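Local coordinates for chitinase A (Pteris ryukyuensis, PDB 4RL3), which probably hydrolyses chitin through its family 18 glycoside hydrolase domain, the catalytic part of a longer LysM-containing protein and the part described here, at residues A[24-29]-A[70-75]; A[132-137]-A[167-172]; A[151-156]-A[176-181]. One frame throughout, in Å; residues are numbered along the deposited sequence. Where two conformers were deposited one is given.

Contact 1. Residues A[24-29]-A[70-75]; sequences SGVTFH and HSNVKV
The side-chain amide of N72 makes the shortest polar bond of this pairing, its ND2 lying 2.8 Å from O of V26. The bond is nearly straight at 169°, and the oxygen lies almost in the amide plane, while the donor is tilted slightly from the plane of the V26 carbonyl. N72 CG stands between its own backbone N and carbonyl carbon (chi1 64°), the crowded position, which sets CG beside the loop that leads into strand 27-36. An alanine here would probably leave O of V26 without this donor and open a gap beside the loop. N72 itself sits in a type I turn, closed from V73 N to H70 O, which carries the chain from helix 60-69 into strand 73-81. Two neighbouring parallel strands of the TIM barrel start together at this point. Their ladder opens with F28 N to N72 O at 3.0 Å and continues with K74 N to F28 O at 2.9 Å. The F28 oxygen also receives a CA-H contact from V73. On the face turned to helix 261-271, V73 CG2 lies 3.9 Å from F28 CB and also touches CD1; the F28 ring goes on to meet those of F4 and F30. On the barrel-interior face, H29 and K74 run side by side, with CD2 of H29 3.9 Å from CB of K74. A water at the edge of the imidazole, in its plane, is 3.0 Å from H29 NE2 and accepts from K74 NZ at 2.9 Å. R5 binds H29 ND1, and S152 holds K74 NZ as well.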
loop_
_atom_site.group_PDB
_atom_site.type_symbol
_atom_site.label_atom_id
_atom_site.label_comp_id
_atom_site.label_asym_id
_atom_site.label_seq_id
_atom_site.Cartn_x
_atom_site.Cartn_y
_atom_site.Cartn_z
ATOM N N SER A 24 -7.061 13.161 14.040
ATOM C CA SER A 24 -5.838 13.266 14.844
ATOM C C SER A 24 -5.542 12.046 15.732
ATOM O O SER A 24 -4.417 11.893 16.246
ATOM C CB SER A 24 -5.889 14.521 15.724
ATOM O OG SER A 24 -6.859 14.406 16.749
ATOM N N GLY A 25 -6.542 11.189 15.907
ATOM C CA GLY A 25 -6.459 10.062 16.816
ATOM C C GLY A 25 -6.001 8.742 16.229
ATOM O O GLY A 25 -5.904 7.747 16.956
ATOM N N VAL A 26 -5.754 8.709 14.920
ATOM C CA VAL A 26 -5.229 7.501 14.277
ATOM C C VAL A 26 -3.773 7.708 13.907
ATOM O O VAL A 26 -3.308 8.849 13.779
ATOM C CB VAL A 26 -6.009 7.101 12.989
ATOM C CG1 VAL A 26 -7.480 6.864 13.282
ATOM C CG2 VAL A 26 -5.838 8.130 11.867
ATOM N N THR A 27 -3.065 6.603 13.738
ATOM C CA THR A 27 -1.775 6.600 13.058
ATOM C C THR A 27 -2.096 6.649 11.573
ATOM O O THR A 27 -2.608 5.682 11.025
ATOM C CB THR A 27 -0.979 5.331 13.418
ATOM O OG1 THR A 27 -0.621 5.385 14.807
ATOM C CG2 THR A 27 0.281 5.183 12.601
ATOM N N PHE A 28 -1.801 7.776 10.929
ATOM C CA PHE A 28 -2.254 8.052 9.568
ATOM C C PHE A 28 -1.120 7.927 8.568
ATOM O O PHE A 28 -0.103 8.615 8.683
ATOM C CB PHE A 28 -2.833 9.475 9.493
ATOM C CG PHE A 28 -3.590 9.748 8.222
ATOM C CD1 PHE A 28 -2.924 9.864 7.010
ATOM C CD2 PHE A 28 -4.972 9.851 8.229
ATOM C CE1 PHE A 28 -3.619 10.098 5.841
ATOM C CE2 PHE A 28 -5.672 10.079 7.063
ATOM C CZ PHE A 28 -4.995 10.203 5.865
ATOM N N HIS A 29 -1.288 7.056 7.578
ATOM C CA HIS A 29 -0.311 6.923 6.501
ATOM C C HIS A 29 -0.916 7.264 5.150
ATOM O O HIS A 29 -1.889 6.629 4.735
ATOM C CB HIS A 29 0.226 5.491 6.405
ATOM C CG HIS A 29 0.895 4.994 7.650
ATOM N ND1 HIS A 29 1.199 3.663 7.849
ATOM C CD2 HIS A 29 1.349 5.645 8.751
ATOM C CE1 HIS A 29 1.781 3.512 9.025
ATOM N NE2 HIS A 29 1.891 4.699 9.588
ATOM N N HIS A 70 0.305 17.893 10.752
ATOM C CA HIS A 70 -0.326 16.745 11.414
ATOM C C HIS A 70 0.722 15.759 11.880
ATOM O O HIS A 70 1.248 14.971 11.091
ATOM C CB HIS A 70 -1.288 16.056 10.446
ATOM C CG HIS A 70 -2.320 16.977 9.894
ATOM N ND1 HIS A 70 -3.454 17.322 10.591
ATOM C CD2 HIS A 70 -2.367 17.663 8.730
ATOM C CE1 HIS A 70 -4.158 18.185 9.880
ATOM N NE2 HIS A 70 -3.523 18.406 8.745
ATOM N N SER A 71 1.010 15.784 13.181
ATOM C CA SER A 71 2.102 14.994 13.743
ATOM C C SER A 71 1.853 13.482 13.694
ATOM O O SER A 71 2.792 12.700 13.846
ATOM C CB SER A 71 2.394 15.435 15.186
ATOM O OG SER A 71 1.316 15.165 16.074
ATOM N N ASN A 72 0.604 13.087 13.458
ATOM C CA ASN A 72 0.247 11.685 13.322
ATOM C C ASN A 72 0.367 11.162 11.902
ATOM O O ASN A 72 0.064 9.997 11.677
ATOM C CB ASN A 72 -1.171 11.438 13.836
ATOM C CG ASN A 72 -2.234 12.160 13.025
ATOM O OD1 ASN A 72 -2.049 13.315 12.616
ATOM N ND2 ASN A 72 -3.349 11.487 12.783
ATOM N N VAL A 73 0.789 12.009 10.963
ATOM C CA VAL A 73 0.886 11.624 9.545
ATOM C C VAL A 73 2.300 11.218 9.121
ATOM O O VAL A 73 3.280 11.909 9.407
ATOM C CB VAL A 73 0.365 12.745 8.626
ATOM C CG1 VAL A 73 0.657 12.434 7.159
ATOM C CG2 VAL A 73 -1.136 12.955 8.847
ATOM N N LYS A 74 2.376 10.076 8.440
ATOM C CA LYS A 74 3.564 9.638 7.707
ATOM C C LYS A 74 3.171 9.452 6.246
ATOM O O LYS A 74 1.987 9.312 5.915
ATOM C CB LYS A 74 4.106 8.319 8.266
ATOM C CG LYS A 74 4.724 8.391 9.656
ATOM C CD LYS A 74 5.271 7.020 10.038
ATOM C CE LYS A 74 5.912 6.963 11.410
ATOM N NZ LYS A 74 6.387 5.577 11.699
ATOM N N VAL A 75 4.167 9.481 5.364
ATOM C CA VAL A 75 3.924 9.286 3.931
ATOM C C VAL A 75 4.882 8.216 3.411
ATOM O O VAL A 75 6.090 8.310 3.610
ATOM C CB VAL A 75 4.062 10.601 3.123
ATOM C CG1 VAL A 75 3.718 10.373 1.653
ATOM C CG2 VAL A 75 3.146 11.668 3.709
HETATM O O HOH W 1 3.761 4.450 11.879
#

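Contact 2. Residues A[132-137]-A[167-172]; sequences STFVSC and TALFGQ
V135 directs its CB at helix segment 167-172, and its two methyls divide the opposing surface between them. From CB the first branch, CG1, stands anti to the backbone N (chi1 169°) and ends against the amide of Q172, 3.3 Å from NE2. That is a tight fit for a methyl beside an amide nitrogen, and the same carbon also rests 4.0 Å from CA of L169. The second branch, CG2, meets an earlier part of the facing helix: it lies 3.9 Å from CB of A168 and 3.8 Å from the backbone N of L169, with CB of L169 slightly farther off. One valine thus meets residues from a full turn of the facing helix. The two helices, 131-147 and 163-173, belong to the outer layer of the TIM barrel, where consecutive helices lie next to each other around the strands. Their axes here come within 9.4 Å at a signed crossing angle of -41°, and V135 and L169 bring their CA atoms to 5.2 Å. Q172, an exposed residue, extends beyond CG and brings its amide across the valine, which it meets at a slant. L169 links the helix pair to the barrel: its CD1 lies 4.0 Å from the carbonyl oxygen of V135, whereas CD2 approaches F134 CE2 loosely and also packs on I156 of the underlying strand. The F134 ring makes edge-to-face pairs with F126 and F91, and Y173 adds a further neighbour to V135.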
loop_
_atom_site.group_PDB
_atom_site.type_symbol
_atom_site.label_atom_id
_atom_site.label_comp_id
_atom_site.label_asym_id
_atom_site.label_seq_id
_atom_site.Cartn_x
_atom_site.Cartn_y
_atom_site.Cartn_z
ATOM N N SER A 132 11.221 -17.293 -6.188
ATOM C CA SER A 132 12.422 -17.176 -5.365
ATOM C C SER A 132 13.187 -15.887 -5.661
ATOM O O SER A 132 13.680 -15.237 -4.746
ATOM C CB SER A 132 13.346 -18.379 -5.565
ATOM O OG SER A 132 12.791 -19.550 -4.984
ATOM N N THR A 133 13.283 -15.527 -6.940
ATOM C CA THR A 133 13.977 -14.309 -7.339
ATOM C C THR A 133 13.255 -13.079 -6.804
ATOM O O THR A 133 13.881 -12.206 -6.221
ATOM C CB THR A 133 14.157 -14.230 -8.860
ATOM O OG1 THR A 133 15.067 -15.260 -9.273
ATOM C CG2 THR A 133 14.695 -12.870 -9.278
ATOM N N PHE A 134 11.936 -13.033 -6.980
ATOM C CA PHE A 134 11.133 -11.932 -6.452
ATOM C C PHE A 134 11.301 -11.783 -4.938
ATOM O O PHE A 134 11.554 -10.691 -4.438
ATOM C CB PHE A 134 9.652 -12.121 -6.804
ATOM C CG PHE A 134 8.735 -11.106 -6.179
ATOM C CD1 PHE A 134 8.773 -9.782 -6.580
ATOM C CD2 PHE A 134 7.843 -11.471 -5.178
ATOM C CE1 PHE A 134 7.936 -8.848 -6.006
ATOM C CE2 PHE A 134 6.980 -10.540 -4.608
ATOM C CZ PHE A 134 7.049 -9.221 -5.010
ATOM N N VAL A 135 11.176 -12.887 -4.216
ATOM C CA VAL A 135 11.247 -12.842 -2.769
ATOM C C VAL A 135 12.624 -12.364 -2.299
ATOM O O VAL A 135 12.731 -11.548 -1.384
ATOM C CB VAL A 135 10.881 -14.219 -2.156
ATOM C CG1 VAL A 135 11.212 -14.274 -0.675
ATOM C CG2 VAL A 135 9.407 -14.544 -2.402
ATOM N N SER A 136 13.680 -12.873 -2.920
ATOM C CA SER A 136 15.027 -12.447 -2.576
ATOM C C SER A 136 15.220 -10.944 -2.798
ATOM O O SER A 136 15.748 -10.249 -1.943
ATOM C CB SER A 136 16.043 -13.219 -3.412
ATOM O OG SER A 136 17.365 -12.876 -3.025
ATOM N N CYS A 137 14.776 -10.453 -3.951
ATOM C CA CYS A 137 14.918 -9.026 -4.266
ATOM C C CYS A 137 14.209 -8.149 -3.233
ATOM O O CYS A 137 14.788 -7.209 -2.690
ATOM C CB CYS A 137 14.342 -8.714 -5.654
ATOM S SG CYS A 137 15.398 -9.239 -7.022
ATOM N N THR A 167 2.949 -14.809 0.310
ATOM C CA THR A 167 3.081 -15.631 1.517
ATOM C C THR A 167 4.524 -16.113 1.715
ATOM O O THR A 167 5.011 -16.199 2.844
ATOM C CB THR A 167 2.121 -16.839 1.553
ATOM O OG1 THR A 167 2.335 -17.684 0.408
ATOM C CG2 THR A 167 0.663 -16.383 1.638
ATOM N N ALA A 168 5.211 -16.432 0.619
ATOM C CA ALA A 168 6.620 -16.805 0.695
ATOM C C ALA A 168 7.428 -15.635 1.246
ATOM O O ALA A 168 8.259 -15.802 2.139
ATOM C CB ALA A 168 7.147 -17.219 -0.669
ATOM N N LEU A 169 7.161 -14.443 0.714
ATOM C CA LEU A 169 7.835 -13.231 1.169
ATOM C C LEU A 169 7.556 -12.963 2.649
ATOM O O LEU A 169 8.485 -12.765 3.430
ATOM C CB LEU A 169 7.402 -12.032 0.324
ATOM C CG LEU A 169 7.922 -10.644 0.710
ATOM C CD1 LEU A 169 9.450 -10.595 0.778
ATOM C CD2 LEU A 169 7.364 -9.601 -0.254
ATOM N N PHE A 170 6.283 -12.981 3.050
ATOM C CA PHE A 170 5.943 -12.674 4.436
ATOM C C PHE A 170 6.482 -13.705 5.428
ATOM O O PHE A 170 6.980 -13.347 6.493
ATOM C CB PHE A 170 4.428 -12.520 4.630
ATOM C CG PHE A 170 4.054 -12.062 6.014
ATOM C CD1 PHE A 170 4.145 -10.722 6.367
ATOM C CD2 PHE A 170 3.659 -12.975 6.981
ATOM C CE1 PHE A 170 3.832 -10.294 7.648
ATOM C CE2 PHE A 170 3.361 -12.550 8.262
ATOM C CZ PHE A 170 3.432 -11.213 8.596
ATOM N N GLY A 171 6.374 -14.983 5.075
ATOM C CA GLY A 171 6.787 -16.060 5.971
ATOM C C GLY A 171 8.277 -16.032 6.261
ATOM O O GLY A 171 8.723 -16.517 7.304
ATOM N N GLN A 172 9.021 -15.444 5.324
ATOM C CA GLN A 172 10.470 -15.334 5.373
ATOM C C GLN A 172 10.990 -14.040 6.024
ATOM O O GLN A 172 12.044 -14.039 6.661
ATOM C CB GLN A 172 10.990 -15.420 3.938
ATOM C CG GLN A 172 12.450 -15.796 3.816
ATOM C CD GLN A 172 12.840 -16.245 2.435
ATOM O OE1 GLN A 172 14.020 -16.243 2.087
ATOM N NE2 GLN A 172 11.852 -16.626 1.619
#

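Contact 3. Residues A[151-156]-A[176-181]; sequences ISVASI and VIDLVN. With EDO (1,2-ethanediol), chain D.
Polar bonds from D178 and the backbone tie A154 to segment 176-181. OD2 of D178 accepts from A154 N at 2.8 Å along a nearly straight line (167°), using the anti lone pair that faces away from the other oxygen. A154 O is gripped twice in return, by D178 N at 2.8 Å and by L179 N at 3.3 Å. The ladder then runs on with I156 N to L179 O and with N181 N to I156 O, the latter 2.7 Å. Charge adds to this: K146 forms a salt bridge with OD2, which together with the A154 amide would favour an ionised aspartate. OD1 of D178 accepts from O1 of a 1,2-ethanediol, probably from the crystallisation liquor, at 2.6 Å.

The segments carry the parallel strands 153-156 and 179-180 of a beta-alpha-beta unit of the TIM barrel, with helix 163-173 between them in sequence. Apolar contacts follow the two faces. Under that helix, CG1 of I156 lies 4.1 Å from CG2 of V180, the side chains side by side and pointing the same way, and CG2 of I156 touches CD1 of I177. Toward the barrel interior, V153 CG1 meets L179 CD1 at 3.9 Å. Farther along the strands on that side the chemistry turns polar again: S155 OG bonds to D120 and R5, D120 belonging to the DxxDxDxE catalytic signature of family 18, and the N181 amide bonds to Y7 and R5.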
loop_
_atom_site.group_PDB
_atom_site.type_symbol
_atom_site.label_atom_id
_atom_site.label_comp_id
_atom_site.label_asym_id
_atom_site.label_seq_id
_atom_site.Cartn_x
_atom_site.Cartn_y
_atom_site.Cartn_z
ATOM N N ILE A 151 13.840 3.747 6.498
ATOM C CA ILE A 151 12.379 3.643 6.643
ATOM C C ILE A 151 12.018 3.131 8.021
ATOM O O ILE A 151 12.787 2.388 8.631
ATOM C CB ILE A 151 11.747 2.692 5.598
ATOM C CG1 ILE A 151 12.221 1.232 5.764
ATOM C CG2 ILE A 151 11.999 3.212 4.182
ATOM C CD1 ILE A 151 11.564 0.256 4.807
ATOM N N SER A 152 10.841 3.539 8.495
ATOM C CA SER A 152 10.257 3.010 9.724
ATOM C C SER A 152 9.147 1.999 9.455
ATOM O O SER A 152 8.815 1.224 10.338
ATOM C CB SER A 152 9.706 4.140 10.599
ATOM O OG SER A 152 8.639 4.840 9.992
ATOM N N VAL A 153 8.568 1.992 8.253
ATOM C CA VAL A 153 7.417 1.105 7.959
ATOM C C VAL A 153 7.574 0.449 6.599
ATOM O O VAL A 153 7.771 1.138 5.608
ATOM C CB VAL A 153 6.072 1.868 7.992
ATOM C CG1 VAL A 153 4.884 0.910 7.818
ATOM C CG2 VAL A 153 5.933 2.673 9.283
ATOM N N ALA A 154 7.490 -0.879 6.567
ATOM C CA ALA A 154 7.422 -1.635 5.317
ATOM C C ALA A 154 6.124 -2.425 5.309
ATOM O O ALA A 154 5.712 -2.978 6.346
ATOM C CB ALA A 154 8.623 -2.560 5.154
ATOM N N SER A 155 5.484 -2.462 4.143
ATOM C CA SER A 155 4.251 -3.211 3.956
ATOM C C SER A 155 4.227 -3.924 2.623
ATOM O O SER A 155 5.014 -3.627 1.720
ATOM C CB SER A 155 3.020 -2.304 4.063
ATOM O OG SER A 155 3.048 -1.233 3.121
ATOM N N ILE A 156 3.323 -4.894 2.540
ATOM C CA ILE A 156 3.057 -5.623 1.307
ATOM C C ILE A 156 1.574 -5.486 1.016
ATOM O O ILE A 156 0.785 -5.321 1.941
ATOM C CB ILE A 156 3.482 -7.110 1.397
ATOM C CG1 ILE A 156 2.852 -7.811 2.597
ATOM C CG2 ILE A 156 5.000 -7.206 1.480
ATOM C CD1 ILE A 156 2.983 -9.314 2.543
ATOM N N VAL A 176 10.647 -7.857 9.427
ATOM C CA VAL A 176 10.862 -6.522 8.860
ATOM C C VAL A 176 9.664 -6.011 8.054
ATOM O O VAL A 176 9.704 -4.905 7.517
ATOM C CB VAL A 176 12.160 -6.443 8.015
ATOM C CG1 VAL A 176 13.387 -6.625 8.908
ATOM C CG2 VAL A 176 12.157 -7.443 6.863
ATOM N N ILE A 177 8.589 -6.792 7.992
ATOM C CA ILE A 177 7.370 -6.344 7.339
ATOM C C ILE A 177 6.351 -6.008 8.419
ATOM O O ILE A 177 5.858 -6.886 9.110
ATOM C CB ILE A 177 6.827 -7.407 6.363
ATOM C CG1 ILE A 177 7.816 -7.612 5.207
ATOM C CG2 ILE A 177 5.474 -6.977 5.791
ATOM C CD1 ILE A 177 7.564 -8.848 4.390
ATOM N N ASP A 178 6.022 -4.733 8.540
ATOM C CA ASP A 178 5.187 -4.253 9.631
ATOM C C ASP A 178 3.707 -4.433 9.390
ATOM O O ASP A 178 2.965 -4.650 10.343
ATOM C CB ASP A 178 5.472 -2.783 9.869
ATOM C CG ASP A 178 6.929 -2.525 10.104
ATOM O OD1 ASP A 178 7.431 -2.927 11.187
ATOM O OD2 ASP A 178 7.582 -1.953 9.202
ATOM N N LEU A 179 3.279 -4.298 8.135
ATOM C CA LEU A 179 1.848 -4.254 7.807
ATOM C C LEU A 179 1.557 -5.003 6.522
ATOM O O LEU A 179 2.351 -4.972 5.576
ATOM C CB LEU A 179 1.368 -2.809 7.664
ATOM C CG LEU A 179 1.491 -1.899 8.882
ATOM C CD1 LEU A 179 1.306 -0.455 8.483
ATOM C CD2 LEU A 179 0.493 -2.303 9.957
ATOM N N VAL A 180 0.424 -5.700 6.518
ATOM C CA VAL A 180 -0.060 -6.414 5.351
ATOM C C VAL A 180 -1.323 -5.700 4.876
ATOM O O VAL A 180 -2.383 -5.775 5.518
ATOM C CB VAL A 180 -0.321 -7.908 5.663
ATOM C CG1 VAL A 180 -0.848 -8.622 4.416
ATOM C CG2 VAL A 180 0.955 -8.573 6.174
ATOM N N ASN A 181 -1.183 -4.982 3.762
ATOM C CA ASN A 181 -2.289 -4.280 3.105
ATOM C C ASN A 181 -3.047 -5.267 2.206
ATOM O O ASN A 181 -2.982 -5.173 0.982
ATOM C CB ASN A 181 -1.785 -3.121 2.221
ATOM C CG ASN A 181 -1.273 -1.906 2.998
ATOM O OD1 ASN A 181 -1.064 -1.920 4.224
ATOM N ND2 ASN A 181 -1.032 -0.847 2.255
HETATM C C1 EDO D . 10.355 -2.865 12.844
HETATM O O1 EDO D . 9.752 -1.929 11.955
HETATM C C2 EDO D . 10.719 -4.132 12.082
HETATM O O2 EDO D . 11.785 -3.882 11.157
#

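In the fold
All three contacts belong to one TIM barrel, at different layers and depths. Contact 3 is the most central, with its centre about 9 Å from that of the chain; contact 1, about 15 Å out, is partly buried at the start of two strands, and contact 2, about 17 Å out, is a buried seam in the helical shell. Contacts 1 and 3 share the same sheet and the hydrogen-bonded chemistry of parallel strands, and H29 packs on V153 and L179 between them. Contact 2 relies on apolar packing instead, but L169 and F170 reach contact 3 through I156, I177 and V180. Contacts 1 and 2 do not touch and lie on opposite sides of the chain's centre.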